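Local coordinates for protein uracil-DNA glycosylase (Nitratifractor salsuginis, PDB 5X3G) that belongs to the uracil-DNA glycosylase superfamily, whose compact alpha/beta fold sets helices on both faces of a four-stranded parallel sheet, at residues 15-20 against 54-59; 21-26 against 58-63; 28-33 against 191-196; 88-93 against 154-159. All blocks are in the same frame, centred on the assembly; numbering follows the deposited sequence.

Contact 1: residues 15-20 against 54-59; sequences QELLRL and PPRDRL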
loop_
_atom_site.group_PDB
_atom_site.type_symbol
_atom_site.label_atom_id
_atom_site.label_comp_id
_atom_site.label_asym_id
_atom_site.label_seq_id
_atom_site.Cartn_x
_atom_site.Cartn_y
_atom_site.Cartn_z
ATOM N N GLN A 15 -15.927 -4.124 -15.206
ATOM C CA GLN A 15 -15.875 -5.533 -14.831
ATOM C C GLN A 15 -14.708 -6.229 -15.524
ATOM O O GLN A 15 -14.017 -7.064 -14.917
ATOM C CB GLN A 15 -17.205 -6.214 -15.161
ATOM C CG GLN A 15 -18.382 -5.670 -14.356
ATOM C CD GLN A 15 -19.723 -6.171 -14.857
ATOM O OE1 GLN A 15 -19.956 -6.257 -16.062
ATOM N NE2 GLN A 15 -20.617 -6.494 -13.930
ATOM N N GLU A 16 -14.454 -5.876 -16.789
ATOM C CA GLU A 16 -13.266 -6.387 -17.467
ATOM C C GLU A 16 -11.992 -5.973 -16.739
ATOM O O GLU A 16 -11.090 -6.793 -16.548
ATOM C CB GLU A 16 -13.223 -5.904 -18.914
ATOM C CG GLU A 16 -12.008 -6.419 -19.672
ATOM C CD GLU A 16 -11.824 -5.762 -21.024
ATOM O OE1 GLU A 16 -11.114 -6.347 -21.868
ATOM O OE2 GLU A 16 -12.382 -4.667 -21.243
ATOM N N LEU A 17 -11.900 -4.705 -16.334
ATOM C CA LEU A 17 -10.710 -4.231 -15.633
ATOM C C LEU A 17 -10.495 -4.997 -14.336
ATOM O O LEU A 17 -9.357 -5.333 -13.985
ATOM C CB LEU A 17 -10.830 -2.734 -15.353
ATOM C CG LEU A 17 -9.706 -2.104 -14.526
ATOM C CD1 LEU A 17 -8.387 -2.119 -15.284
ATOM C CD2 LEU A 17 -10.080 -0.696 -14.107
ATOM N N LEU A 18 -11.577 -5.284 -13.611
ATOM C CA LEU A 18 -11.460 -6.074 -12.390
ATOM C C LEU A 18 -10.955 -7.478 -12.693
ATOM O O LEU A 18 -10.081 -7.998 -11.989
ATOM C CB LEU A 18 -12.804 -6.131 -11.666
ATOM C CG LEU A 18 -13.023 -5.125 -10.531
ATOM C CD1 LEU A 18 -13.272 -3.725 -11.072
ATOM C CD2 LEU A 18 -14.173 -5.587 -9.651
ATOM N N ARG A 19 -11.490 -8.109 -13.742
ATOM C CA ARG A 19 -11.039 -9.459 -14.077
ATOM C C ARG A 19 -9.578 -9.469 -14.515
ATOM O O ARG A 19 -8.826 -10.388 -14.169
ATOM C CB ARG A 19 -11.926 -10.061 -15.166
ATOM C CG ARG A 19 -13.277 -10.542 -14.676
ATOM C CD ARG A 19 -13.959 -11.372 -15.746
ATOM N NE ARG A 19 -13.900 -10.717 -17.053
ATOM C CZ ARG A 19 -14.852 -9.924 -17.535
ATOM N NH1 ARG A 19 -15.942 -9.682 -16.821
ATOM N NH2 ARG A 19 -14.712 -9.373 -18.732
ATOM N N LEU A 20 -9.161 -8.459 -15.282
ATOM C CA LEU A 20 -7.779 -8.379 -15.740
ATOM C C LEU A 20 -6.816 -8.233 -14.569
ATOM O O LEU A 20 -5.713 -8.793 -14.586
ATOM C CB LEU A 20 -7.621 -7.210 -16.711
ATOM C CG LEU A 20 -6.222 -6.990 -17.291
ATOM C CD1 LEU A 20 -5.786 -8.186 -18.117
ATOM C CD2 LEU A 20 -6.159 -5.710 -18.107
ATOM N N PRO A 54 0.998 2.144 -12.540
ATOM C CA PRO A 54 1.377 0.830 -13.068
ATOM C C PRO A 54 0.535 0.463 -14.283
ATOM O O PRO A 54 -0.435 1.167 -14.554
ATOM C CB PRO A 54 1.091 -0.108 -11.894
ATOM C CG PRO A 54 -0.045 0.532 -11.197
ATOM C CD PRO A 54 0.194 2.016 -11.311
ATOM N N PRO A 55 0.890 -0.603 -15.002
ATOM C CA PRO A 55 0.073 -1.009 -16.150
ATOM C C PRO A 55 -1.370 -1.281 -15.748
ATOM O O PRO A 55 -1.691 -1.496 -14.578
ATOM C CB PRO A 55 0.765 -2.284 -16.657
ATOM C CG PRO A 55 1.676 -2.712 -15.548
ATOM C CD PRO A 55 2.087 -1.449 -14.863
ATOM N N ARG A 56 -2.245 -1.264 -16.757
ATOM C CA ARG A 56 -3.680 -1.401 -16.527
ATOM C C ARG A 56 -4.014 -2.671 -15.752
ATOM O O ARG A 56 -4.913 -2.667 -14.903
ATOM C CB ARG A 56 -4.417 -1.374 -17.868
ATOM C CG ARG A 56 -5.891 -1.712 -17.789
ATOM C CD ARG A 56 -6.650 -1.173 -18.989
ATOM N NE ARG A 56 -7.956 -1.809 -19.126
ATOM C CZ ARG A 56 -8.165 -2.948 -19.777
ATOM N NH1 ARG A 56 -7.152 -3.575 -20.360
ATOM N NH2 ARG A 56 -9.386 -3.458 -19.851
ATOM N N ASP A 57 -3.296 -3.764 -16.017
ATOM C CA ASP A 57 -3.573 -5.023 -15.330
ATOM C C ASP A 57 -3.086 -5.041 -13.884
ATOM O O ASP A 57 -3.192 -6.085 -13.231
ATOM C CB ASP A 57 -2.947 -6.189 -16.100
ATOM C CG ASP A 57 -1.433 -6.130 -16.123
ATOM O OD1 ASP A 57 -0.872 -5.053 -15.829
ATOM O OD2 ASP A 57 -0.804 -7.161 -16.433
ATOM N N ARG A 58 -2.559 -3.926 -13.375
ATOM C CA ARG A 58 -2.084 -3.835 -12.001
ATOM C C ARG A 58 -2.721 -2.701 -11.213
ATOM O O ARG A 58 -2.422 -2.558 -10.022
ATOM C CB ARG A 58 -0.561 -3.658 -11.970
ATOM C CG ARG A 58 0.221 -4.918 -11.685
ATOM C CD ARG A 58 1.342 -5.067 -12.687
ATOM N NE ARG A 58 2.267 -6.131 -12.322
ATOM C CZ ARG A 58 3.049 -6.766 -13.188
ATOM N NH1 ARG A 58 3.001 -6.455 -14.476
ATOM N NH2 ARG A 58 3.870 -7.717 -12.766
ATOM N N LEU A 59 -3.582 -1.893 -11.841
ATOM C CA LEU A 59 -4.146 -0.723 -11.172
ATOM C C LEU A 59 -4.821 -1.096 -9.858
ATOM O O LEU A 59 -4.797 -0.318 -8.895
ATOM C CB LEU A 59 -5.141 -0.026 -12.101
ATOM C CG LEU A 59 -4.549 0.714 -13.301
ATOM C CD1 LEU A 59 -5.646 1.178 -14.250
ATOM C CD2 LEU A 59 -3.704 1.894 -12.837
#

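Contact 2: residues 21-26 against 58-63; sequences NGVDEE and RLLAAF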
loop_
_atom_site.group_PDB
_atom_site.type_symbol
_atom_site.label_atom_id
_atom_site.label_comp_id
_atom_site.label_asym_id
_atom_site.label_seq_id
_atom_site.Cartn_x
_atom_site.Cartn_y
_atom_site.Cartn_z
ATOM N N ASN A 21 -7.215 -7.481 -13.546
ATOM C CA ASN A 21 -6.421 -7.331 -12.334
ATOM C C ASN A 21 -6.547 -8.522 -11.392
ATOM O O ASN A 21 -5.848 -8.561 -10.374
ATOM C CB ASN A 21 -6.824 -6.048 -11.602
ATOM C CG ASN A 21 -6.306 -4.798 -12.285
ATOM O OD1 ASN A 21 -5.303 -4.220 -11.866
ATOM N ND2 ASN A 21 -6.982 -4.377 -13.347
ATOM N N GLY A 22 -7.407 -9.489 -11.704
ATOM C CA GLY A 22 -7.588 -10.638 -10.837
ATOM C C GLY A 22 -8.380 -10.353 -9.581
ATOM O O GLY A 22 -8.142 -10.987 -8.549
ATOM N N VAL A 23 -9.315 -9.416 -9.640
ATOM C CA VAL A 23 -10.130 -9.053 -8.488
ATOM C C VAL A 23 -11.374 -9.929 -8.483
ATOM O O VAL A 23 -11.957 -10.210 -9.536
ATOM C CB VAL A 23 -10.493 -7.555 -8.530
ATOM C CG1 VAL A 23 -11.187 -7.138 -7.245
ATOM C CG2 VAL A 23 -9.254 -6.703 -8.787
ATOM N N ASP A 24 -11.780 -10.376 -7.297
ATOM C CA ASP A 24 -12.961 -11.220 -7.180
ATOM C C ASP A 24 -14.231 -10.395 -7.374
ATOM O O ASP A 24 -14.260 -9.192 -7.103
ATOM C CB ASP A 24 -12.983 -11.907 -5.816
ATOM C CG ASP A 24 -14.098 -12.921 -5.693
ATOM O OD1 ASP A 24 -13.887 -14.093 -6.067
ATOM O OD2 ASP A 24 -15.190 -12.543 -5.229
ATOM N N GLU A 25 -15.298 -11.057 -7.846
ATOM C CA GLU A 25 -16.537 -10.332 -8.117
ATOM C C GLU A 25 -17.183 -9.809 -6.839
ATOM O O GLU A 25 -17.991 -8.873 -6.897
ATOM C CB GLU A 25 -17.539 -11.203 -8.876
ATOM C CG GLU A 25 -17.609 -12.656 -8.454
ATOM C CD GLU A 25 -18.437 -13.487 -9.420
ATOM O OE1 GLU A 25 -18.759 -14.648 -9.088
ATOM O OE2 GLU A 25 -18.773 -12.971 -10.508
ATOM N N GLU A 26 -16.848 -10.392 -5.680
ATOM C CA GLU A 26 -17.328 -9.849 -4.411
ATOM C C GLU A 26 -16.976 -8.380 -4.238
ATOM O O GLU A 26 -17.633 -7.684 -3.455
ATOM C CB GLU A 26 -16.750 -10.616 -3.222
ATOM C CG GLU A 26 -17.275 -12.016 -3.010
ATOM C CD GLU A 26 -16.764 -12.607 -1.712
ATOM O OE1 GLU A 26 -16.104 -11.872 -0.946
ATOM O OE2 GLU A 26 -17.018 -13.802 -1.456
ATOM N N ARG A 58 -2.559 -3.926 -13.375
ATOM C CA ARG A 58 -2.084 -3.835 -12.001
ATOM C C ARG A 58 -2.721 -2.701 -11.213
ATOM O O ARG A 58 -2.422 -2.558 -10.022
ATOM C CB ARG A 58 -0.561 -3.658 -11.970
ATOM C CG ARG A 58 0.221 -4.918 -11.685
ATOM C CD ARG A 58 1.342 -5.067 -12.687
ATOM N NE ARG A 58 2.267 -6.131 -12.322
ATOM C CZ ARG A 58 3.049 -6.766 -13.188
ATOM N NH1 ARG A 58 3.001 -6.455 -14.476
ATOM N NH2 ARG A 58 3.870 -7.717 -12.766
ATOM N N LEU A 59 -3.582 -1.893 -11.841
ATOM C CA LEU A 59 -4.146 -0.723 -11.172
ATOM C C LEU A 59 -4.821 -1.096 -9.858
ATOM O O LEU A 59 -4.797 -0.318 -8.895
ATOM C CB LEU A 59 -5.141 -0.026 -12.101
ATOM C CG LEU A 59 -4.549 0.714 -13.301
ATOM C CD1 LEU A 59 -5.646 1.178 -14.250
ATOM C CD2 LEU A 59 -3.704 1.894 -12.837
ATOM N N LEU A 60 -5.415 -2.290 -9.795
ATOM C CA LEU A 60 -6.192 -2.740 -8.647
ATOM C C LEU A 60 -5.554 -3.942 -7.956
ATOM O O LEU A 60 -6.252 -4.746 -7.335
ATOM C CB LEU A 60 -7.614 -3.083 -9.080
ATOM C CG LEU A 60 -8.388 -1.995 -9.820
ATOM C CD1 LEU A 60 -9.590 -2.599 -10.519
ATOM C CD2 LEU A 60 -8.822 -0.904 -8.856
ATOM N N ALA A 61 -4.227 -4.073 -8.058
ATOM C CA ALA A 61 -3.548 -5.235 -7.490
ATOM C C ALA A 61 -3.762 -5.346 -5.984
ATOM O O ALA A 61 -3.694 -6.451 -5.428
ATOM C CB ALA A 61 -2.054 -5.178 -7.804
ATOM N N ALA A 62 -4.023 -4.222 -5.312
ATOM C CA ALA A 62 -4.288 -4.255 -3.879
ATOM C C ALA A 62 -5.576 -4.998 -3.539
ATOM O O ALA A 62 -5.749 -5.425 -2.391
ATOM C CB ALA A 62 -4.344 -2.833 -3.327
ATOM N N PHE A 63 -6.478 -5.165 -4.505
ATOM C CA PHE A 63 -7.740 -5.866 -4.305
ATOM C C PHE A 63 -7.720 -7.293 -4.840
ATOM O O PHE A 63 -8.754 -7.969 -4.805
ATOM C CB PHE A 63 -8.888 -5.095 -4.976
ATOM C CG PHE A 63 -9.015 -3.660 -4.527
ATOM C CD1 PHE A 63 -9.930 -3.303 -3.549
ATOM C CD2 PHE A 63 -8.236 -2.665 -5.099
ATOM C CE1 PHE A 63 -10.058 -1.982 -3.140
ATOM C CE2 PHE A 63 -8.357 -1.345 -4.694
ATOM C CZ PHE A 63 -9.269 -1.006 -3.715
HETATM O O HOH W 1 -10.027 -10.284 -5.022
#

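Contact 3: residues 28-33 against 191-196; sequences EPILLP and EKLLEG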
loop_
_atom_site.group_PDB
_atom_site.type_symbol
_atom_site.label_atom_id
_atom_site.label_comp_id
_atom_site.label_asym_id
_atom_site.label_seq_id
_atom_site.Cartn_x
_atom_site.Cartn_y
_atom_site.Cartn_z
ATOM N N GLU A 28 -17.309 -6.066 -6.465
ATOM C CA GLU A 28 -18.122 -5.182 -7.297
ATOM C C GLU A 28 -19.018 -4.222 -6.517
ATOM O O GLU A 28 -19.108 -3.050 -6.925
ATOM C CB GLU A 28 -18.952 -6.016 -8.282
ATOM C CG GLU A 28 -18.143 -6.534 -9.459
ATOM C CD GLU A 28 -19.008 -7.108 -10.563
ATOM O OE1 GLU A 28 -20.225 -6.823 -10.578
ATOM O OE2 GLU A 28 -18.469 -7.835 -11.422
ATOM N N PRO A 29 -19.701 -4.618 -5.433
ATOM C CA PRO A 29 -20.561 -3.645 -4.731
ATOM C C PRO A 29 -19.816 -2.432 -4.203
ATOM O O PRO A 29 -20.400 -1.344 -4.128
ATOM C CB PRO A 29 -21.164 -4.472 -3.588
ATOM C CG PRO A 29 -21.122 -5.867 -4.074
ATOM C CD PRO A 29 -19.860 -5.973 -4.872
ATOM N N ILE A 30 -18.546 -2.581 -3.835
ATOM C CA ILE A 30 -17.779 -1.463 -3.294
ATOM C C ILE A 30 -16.972 -0.764 -4.381
ATOM O O ILE A 30 -16.876 0.466 -4.399
ATOM C CB ILE A 30 -16.867 -1.960 -2.153
ATOM C CG1 ILE A 30 -17.686 -2.637 -1.052
ATOM C CG2 ILE A 30 -16.060 -0.811 -1.567
ATOM C CD1 ILE A 30 -16.841 -3.184 0.080
ATOM N N LEU A 31 -16.405 -1.533 -5.307
ATOM C CA LEU A 31 -15.395 -1.033 -6.232
ATOM C C LEU A 31 -15.996 -0.430 -7.497
ATOM O O LEU A 31 -15.488 0.580 -7.998
ATOM C CB LEU A 31 -14.431 -2.168 -6.590
ATOM C CG LEU A 31 -12.987 -1.869 -6.980
ATOM C CD1 LEU A 31 -12.371 -0.852 -6.034
ATOM C CD2 LEU A 31 -12.190 -3.167 -6.961
ATOM N N LEU A 32 -17.063 -1.028 -8.030
ATOM C CA LEU A 32 -17.700 -0.461 -9.218
ATOM C C LEU A 32 -18.288 0.920 -8.956
ATOM O O LEU A 32 -18.045 1.829 -9.769
ATOM C CB LEU A 32 -18.751 -1.436 -9.762
ATOM C CG LEU A 32 -18.390 -2.165 -11.058
ATOM C CD1 LEU A 32 -17.030 -2.832 -10.934
ATOM C CD2 LEU A 32 -19.458 -3.186 -11.413
ATOM N N PRO A 33 -19.055 1.158 -7.882
ATOM C CA PRO A 33 -19.464 2.545 -7.590
ATOM C C PRO A 33 -18.292 3.504 -7.481
ATOM O O PRO A 33 -18.290 4.556 -8.135
ATOM C CB PRO A 33 -20.223 2.406 -6.264
ATOM C CG PRO A 33 -20.772 1.039 -6.303
ATOM C CD PRO A 33 -19.715 0.204 -6.968
ATOM N N GLU A 191 -13.290 8.448 -1.514
ATOM C CA GLU A 191 -14.429 8.732 -0.644
ATOM C C GLU A 191 -15.517 7.676 -0.787
ATOM O O GLU A 191 -16.083 7.218 0.214
ATOM C CB GLU A 191 -14.990 10.121 -0.951
ATOM N N LYS A 192 -15.822 7.269 -2.024
ATOM C CA LYS A 192 -16.836 6.238 -2.216
ATOM C C LYS A 192 -16.372 4.891 -1.669
ATOM O O LYS A 192 -17.166 4.144 -1.080
ATOM C CB LYS A 192 -17.194 6.121 -3.696
ATOM C CG LYS A 192 -18.400 5.243 -3.951
ATOM C CD LYS A 192 -19.626 5.837 -3.285
ATOM C CE LYS A 192 -20.832 4.940 -3.455
ATOM N NZ LYS A 192 -22.064 5.564 -2.897
ATOM N N LEU A 193 -15.090 4.564 -1.851
ATOM C CA LEU A 193 -14.573 3.294 -1.352
ATOM C C LEU A 193 -14.630 3.231 0.171
ATOM O O LEU A 193 -14.977 2.190 0.740
ATOM C CB LEU A 193 -13.141 3.082 -1.846
ATOM C CG LEU A 193 -12.593 1.658 -1.765
ATOM C CD1 LEU A 193 -13.164 0.813 -2.887
ATOM C CD2 LEU A 193 -11.077 1.662 -1.814
ATOM N N LEU A 194 -14.298 4.334 0.847
ATOM C CA LEU A 194 -14.381 4.358 2.306
ATOM C C LEU A 194 -15.829 4.350 2.776
ATOM O O LEU A 194 -16.149 3.741 3.804
ATOM C CB LEU A 194 -13.639 5.575 2.857
ATOM C CG LEU A 194 -12.128 5.565 2.636
ATOM C CD1 LEU A 194 -11.482 6.746 3.341
ATOM C CD2 LEU A 194 -11.538 4.251 3.123
ATOM N N GLU A 195 -16.717 5.032 2.047
ATOM C CA GLU A 195 -18.148 4.878 2.287
ATOM C C GLU A 195 -18.547 3.406 2.271
ATOM O O GLU A 195 -19.279 2.937 3.149
ATOM C CB GLU A 195 -18.937 5.665 1.240
ATOM C CG GLU A 195 -20.403 5.274 1.122
ATOM C CD GLU A 195 -21.213 6.284 0.333
ATOM O OE1 GLU A 195 -20.650 7.328 -0.056
ATOM O OE2 GLU A 195 -22.409 6.023 0.083
ATOM N N GLY A 196 -18.049 2.656 1.286
ATOM C CA GLY A 196 -18.377 1.245 1.182
ATOM C C GLY A 196 -17.837 0.385 2.307
ATOM O O GLY A 196 -18.394 -0.684 2.574
HETATM O O HOH W 2 -18.171 1.631 -2.384
#

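Contact 4: residues 88-93 against 154-159; sequences IGYAFI and ELRENF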
loop_
_atom_site.group_PDB
_atom_site.type_symbol
_atom_site.label_atom_id
_atom_site.label_comp_id
_atom_site.label_asym_id
_atom_site.label_seq_id
_atom_site.Cartn_x
_atom_site.Cartn_y
_atom_site.Cartn_z
ATOM N N ILE A 88 3.668 -1.200 -8.831
ATOM C CA ILE A 88 3.094 -2.514 -9.101
ATOM C C ILE A 88 1.697 -2.631 -8.505
ATOM O O ILE A 88 1.198 -3.741 -8.289
ATOM C CB ILE A 88 4.004 -3.638 -8.568
ATOM C CG1 ILE A 88 4.184 -3.518 -7.054
ATOM C CG2 ILE A 88 5.353 -3.628 -9.278
ATOM C CD1 ILE A 88 4.874 -4.717 -6.438
ATOM N N GLY A 89 1.055 -1.498 -8.232
ATOM C CA GLY A 89 -0.333 -1.505 -7.809
ATOM C C GLY A 89 -0.570 -1.626 -6.321
ATOM O O GLY A 89 -1.713 -1.860 -5.908
ATOM N N TYR A 90 0.471 -1.478 -5.504
ATOM C CA TYR A 90 0.359 -1.516 -4.054
ATOM C C TYR A 90 0.951 -0.248 -3.465
ATOM O O TYR A 90 1.995 0.229 -3.920
ATOM C CB TYR A 90 1.098 -2.717 -3.450
ATOM C CG TYR A 90 0.583 -4.068 -3.876
ATOM C CD1 TYR A 90 -0.514 -4.642 -3.250
ATOM C CD2 TYR A 90 1.211 -4.784 -4.885
ATOM C CE1 TYR A 90 -0.982 -5.886 -3.627
ATOM C CE2 TYR A 90 0.751 -6.030 -5.272
ATOM C CZ TYR A 90 -0.347 -6.575 -4.639
ATOM O OH TYR A 90 -0.806 -7.816 -5.017
ATOM N N ALA A 91 0.286 0.289 -2.450
ATOM C CA ALA A 91 0.926 1.295 -1.619
ATOM C C ALA A 91 2.132 0.685 -0.915
ATOM O O ALA A 91 2.148 -0.503 -0.579
ATOM C CB ALA A 91 -0.062 1.853 -0.593
ATOM N N PHE A 92 3.172 1.504 -0.748
ATOM C CA PHE A 92 4.326 1.191 0.090
ATOM C C PHE A 92 5.254 0.137 -0.512
ATOM O O PHE A 92 6.467 0.198 -0.296
ATOM C CB PHE A 92 3.869 0.747 1.483
ATOM C CG PHE A 92 4.897 0.969 2.552
ATOM C CD1 PHE A 92 5.629 2.144 2.580
ATOM C CD2 PHE A 92 5.128 0.016 3.527
ATOM C CE1 PHE A 92 6.576 2.363 3.555
ATOM C CE2 PHE A 92 6.077 0.228 4.508
ATOM C CZ PHE A 92 6.802 1.405 4.522
ATOM N N ILE A 93 4.716 -0.824 -1.258
ATOM C CA ILE A 93 5.528 -1.911 -1.799
ATOM C C ILE A 93 6.238 -1.429 -3.057
ATOM O O ILE A 93 5.597 -1.128 -4.070
ATOM C CB ILE A 93 4.677 -3.151 -2.096
ATOM C CG1 ILE A 93 3.901 -3.577 -0.854
ATOM C CG2 ILE A 93 5.560 -4.293 -2.558
ATOM C CD1 ILE A 93 4.778 -3.943 0.326
ATOM N N GLU A 154 6.868 -11.603 -0.371
ATOM C CA GLU A 154 6.361 -12.245 0.839
ATOM C C GLU A 154 5.996 -11.231 1.915
ATOM O O GLU A 154 5.104 -11.493 2.729
ATOM C CB GLU A 154 7.393 -13.236 1.373
ATOM C CG GLU A 154 7.948 -14.177 0.319
ATOM C CD GLU A 154 9.065 -15.050 0.851
ATOM O OE1 GLU A 154 9.922 -14.532 1.596
ATOM O OE2 GLU A 154 9.084 -16.257 0.528
ATOM N N LEU A 155 6.682 -10.085 1.955
ATOM C CA LEU A 155 6.273 -9.016 2.861
ATOM C C LEU A 155 4.918 -8.448 2.455
ATOM O O LEU A 155 4.055 -8.207 3.309
ATOM C CB LEU A 155 7.336 -7.916 2.893
ATOM C CG LEU A 155 7.027 -6.625 3.658
ATOM C CD1 LEU A 155 6.660 -6.931 5.101
ATOM C CD2 LEU A 155 8.208 -5.664 3.599
ATOM N N ARG A 156 4.716 -8.227 1.154
ATOM C CA ARG A 156 3.397 -7.847 0.651
ATOM C C ARG A 156 2.341 -8.881 1.039
ATOM O O ARG A 156 1.275 -8.538 1.575
ATOM C CB ARG A 156 3.479 -7.671 -0.869
ATOM C CG ARG A 156 2.244 -7.108 -1.551
ATOM C CD ARG A 156 1.327 -8.225 -2.020
ATOM N NE ARG A 156 1.895 -8.948 -3.157
ATOM C CZ ARG A 156 1.423 -10.101 -3.620
ATOM N NH1 ARG A 156 2.005 -10.689 -4.656
ATOM N NH2 ARG A 156 0.369 -10.665 -3.047
ATOM N N GLU A 157 2.633 -10.159 0.783
ATOM C CA GLU A 157 1.702 -11.230 1.124
ATOM C C GLU A 157 1.389 -11.243 2.613
ATOM O O GLU A 157 0.260 -11.541 3.013
ATOM C CB GLU A 157 2.277 -12.579 0.692
ATOM C CG GLU A 157 2.314 -12.794 -0.810
ATOM C CD GLU A 157 3.058 -14.057 -1.197
ATOM O OE1 GLU A 157 3.884 -14.538 -0.392
ATOM O OE2 GLU A 157 2.817 -14.573 -2.309
ATOM N N ASN A 158 2.378 -10.926 3.452
ATOM C CA ASN A 158 2.140 -10.892 4.891
ATOM C C ASN A 158 1.301 -9.685 5.293
ATOM O O ASN A 158 0.500 -9.779 6.230
ATOM C CB ASN A 158 3.465 -10.892 5.653
ATOM C CG ASN A 158 4.160 -12.238 5.616
ATOM O OD1 ASN A 158 3.571 -13.250 5.226
ATOM N ND2 ASN A 158 5.417 -12.260 6.040
ATOM N N PHE A 159 1.484 -8.543 4.623
ATOM C CA PHE A 159 0.541 -7.440 4.786
ATOM C C PHE A 159 -0.881 -7.914 4.534
ATOM O O PHE A 159 -1.796 -7.633 5.317
ATOM C CB PHE A 159 0.876 -6.293 3.832
ATOM C CG PHE A 159 1.839 -5.289 4.387
ATOM C CD1 PHE A 159 1.500 -4.511 5.481
ATOM C CD2 PHE A 159 3.070 -5.093 3.785
ATOM C CE1 PHE A 159 2.384 -3.574 5.980
ATOM C CE2 PHE A 159 3.956 -4.160 4.277
ATOM C CZ PHE A 159 3.612 -3.396 5.378
#

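Contact 1: residues 15-20 against 54-59
Arg-56 and Asp-57 of the loop after helix 40-48 pack against the last turn of helix 11-20, a helix-to-loop contact at the margin of the alpha/beta fold. Arg-56 is the first residue of the loop to touch the helix. Its CG stands anti to the backbone N (chi1 171°) and meets Leu-17 CD1 at 3.6 Å, and the same methyl lies 3.5 Å from Arg-56 O, so one leucine branch covers both the root of the side chain and the carbonyl. From CG the arginine runs extended to NE, which takes its head across the helix side. There Leu-20 CD2 sits over one face of the guanidinium, 3.3 Å from Arg-56 NH1, while Glu-16 arrives near the plane at the edge. The salt bridge is long, with Glu-16 OE2 3.5 Å from Arg-56 NH2, and the carboxylate and guanidinium planes are turned 80° apart, evidence for charge attraction rather than a paired, coplanar grip. Asp-57 follows with the closest backbone approach, its CA 5.4 Å from that of Leu-20. Its CB is applied to the helix, 3.6 Å from Leu-20 CG; the carboxylate leads away. Last comes Leu-59, pointing back toward the helix beside Met-46 of helix 40-48, which touches Leu-17 as well. Leu-59 CD1 ends 4.4 Å from Leu-17 CD1.

Contact 2: residues 21-26 against 58-63
Asn-21 and Val-23 flank Gly-22 in the Schellman motif that ends helix 11-20; Asn-21 meets the type I turn from Arg-58 to Ala-61, and Val-23 meets Leu-60 of that turn and Phe-63 of the 3-10 segment that overlaps its end. Asn-21 OD1 accepts from Leu-60 N at 2.8 Å in a nearly straight bond (171°), although the donor stands 57° out of the carbonyl plane. Leu-59 N is almost as near OD1, but its angle is poor. The amide's other end is held too, since ND2 bonds Leu-17 O and Arg-56 O; with both ends bonded, the buried group's rotation is fixed. Val-23 divides its methyls: CG1, anti to the backbone N (chi1 -173°), rests on Phe-63 CB at 3.8 Å, and CG2 lies 4.0 Å from Leu-60 CB. A water accepts from Asp-24 N (2.9 Å) and lies 2.7 Å from Phe-63 O, bridging the two backbones. Val-23 also touches Leu-18 of helix 11-20, the apolar contact across the glycine typical of a Schellman C-cap.

Contact 3: residues 28-33 against 191-196
Leu-193 CD1 fits between two side chains of helix 28-35, lying 3.6 Å from Ile-30 CG2 and 3.6 Å from Leu-31 CD1. Ile-30 crosses Leu-193 at about a right angle, whereas Leu-31 lies beside it and points the same way. At one end Gly-196 presents bare backbone, and its CA comes to 5.3 Å from the CA of Ile-30. At the other, Lys-192 bends at chi2 (62°), which turns CD aside, and its CE reaches Pro-33 CB at 3.8 Å; its NZ makes a salt bridge to Glu-195 OE2 of its own helix, in which the hydrogen bond is weak. One water joins the backbones, donating to Ile-30 O (2.7 Å) and to Lys-192 O (3.0 Å). Farther out, Phe-63 touches both Leu-31 and Leu-193 on the inner side. The local axes approach to 8.6 Å at 163°, an antiparallel helix pair in which helix 28-35 packs on helix 179-196, the connecting helix of the beta-alpha-beta crossover from strand 164-168 to 203-207.

Contact 4: residues 88-93 against 154-159
Arg-156 presents its guanidinium to Tyr-90 while its NH2 makes a salt bridge to Glu-160, one turn farther along helix 152-161. The contact sets this helix, which precedes strand 164-168 of the parallel sheet, against the loop leaving strand 73-77. The guanidinium and ring planes are nearly parallel, only 5° apart, and Tyr-90 OH lies over the guanidinium face, 3.4 Å above its plane and toward its rim. Arg-156 NE comes 3.5 Å from Tyr-90 OH at an angle too poor for a hydrogen bond. Arg-156 CD lies over the ring face as a CH-pi contact, 3.9 Å from the Tyr-90 centroid and 26° off its normal. A bend at chi3 (-71°) sets NE by the hydroxyl end of the ring, and Glu-157 CG lies over the opposite guanidinium face, toward its rim. Ile-93 then fills the angle between Arg-156 and Phe-159, its CG1 4.0 Å from Arg-156 CG and its CD1 4.0 Å from Phe-159 CD2. Phe-92 crosses Phe-159 at about a right angle, and Phe-159 CZ meets the edge of the Phe-92 ring, 4.2 Å from Phe-92 CD2.

How the contacts relate
Contacts 2 and 4 are buried, contacts 1 and 3 only partly so. Contacts 1 and 2 share Arg-58 and Leu-59 and hold one loop against successive parts of the chain, the end of helix 11-20 and its cap; their chemistry passes from a long salt bridge at the margin to a straight amide-to-backbone bond inside. Contact 3 ties the next helix, 28-35, to the far helix 179-196 by methyl packing and a water, and meets contact 2 where Phe-63 CZ lies 3.7 Å from Leu-193 CD2. Contact 4, nearest the chain centre, relies on flat groups; its Tyr-90 CE1 packs 3.7 Å from Ala-62 CA. Contacts 3 and 4 do not touch, their nearest atoms lying about 11 Å apart.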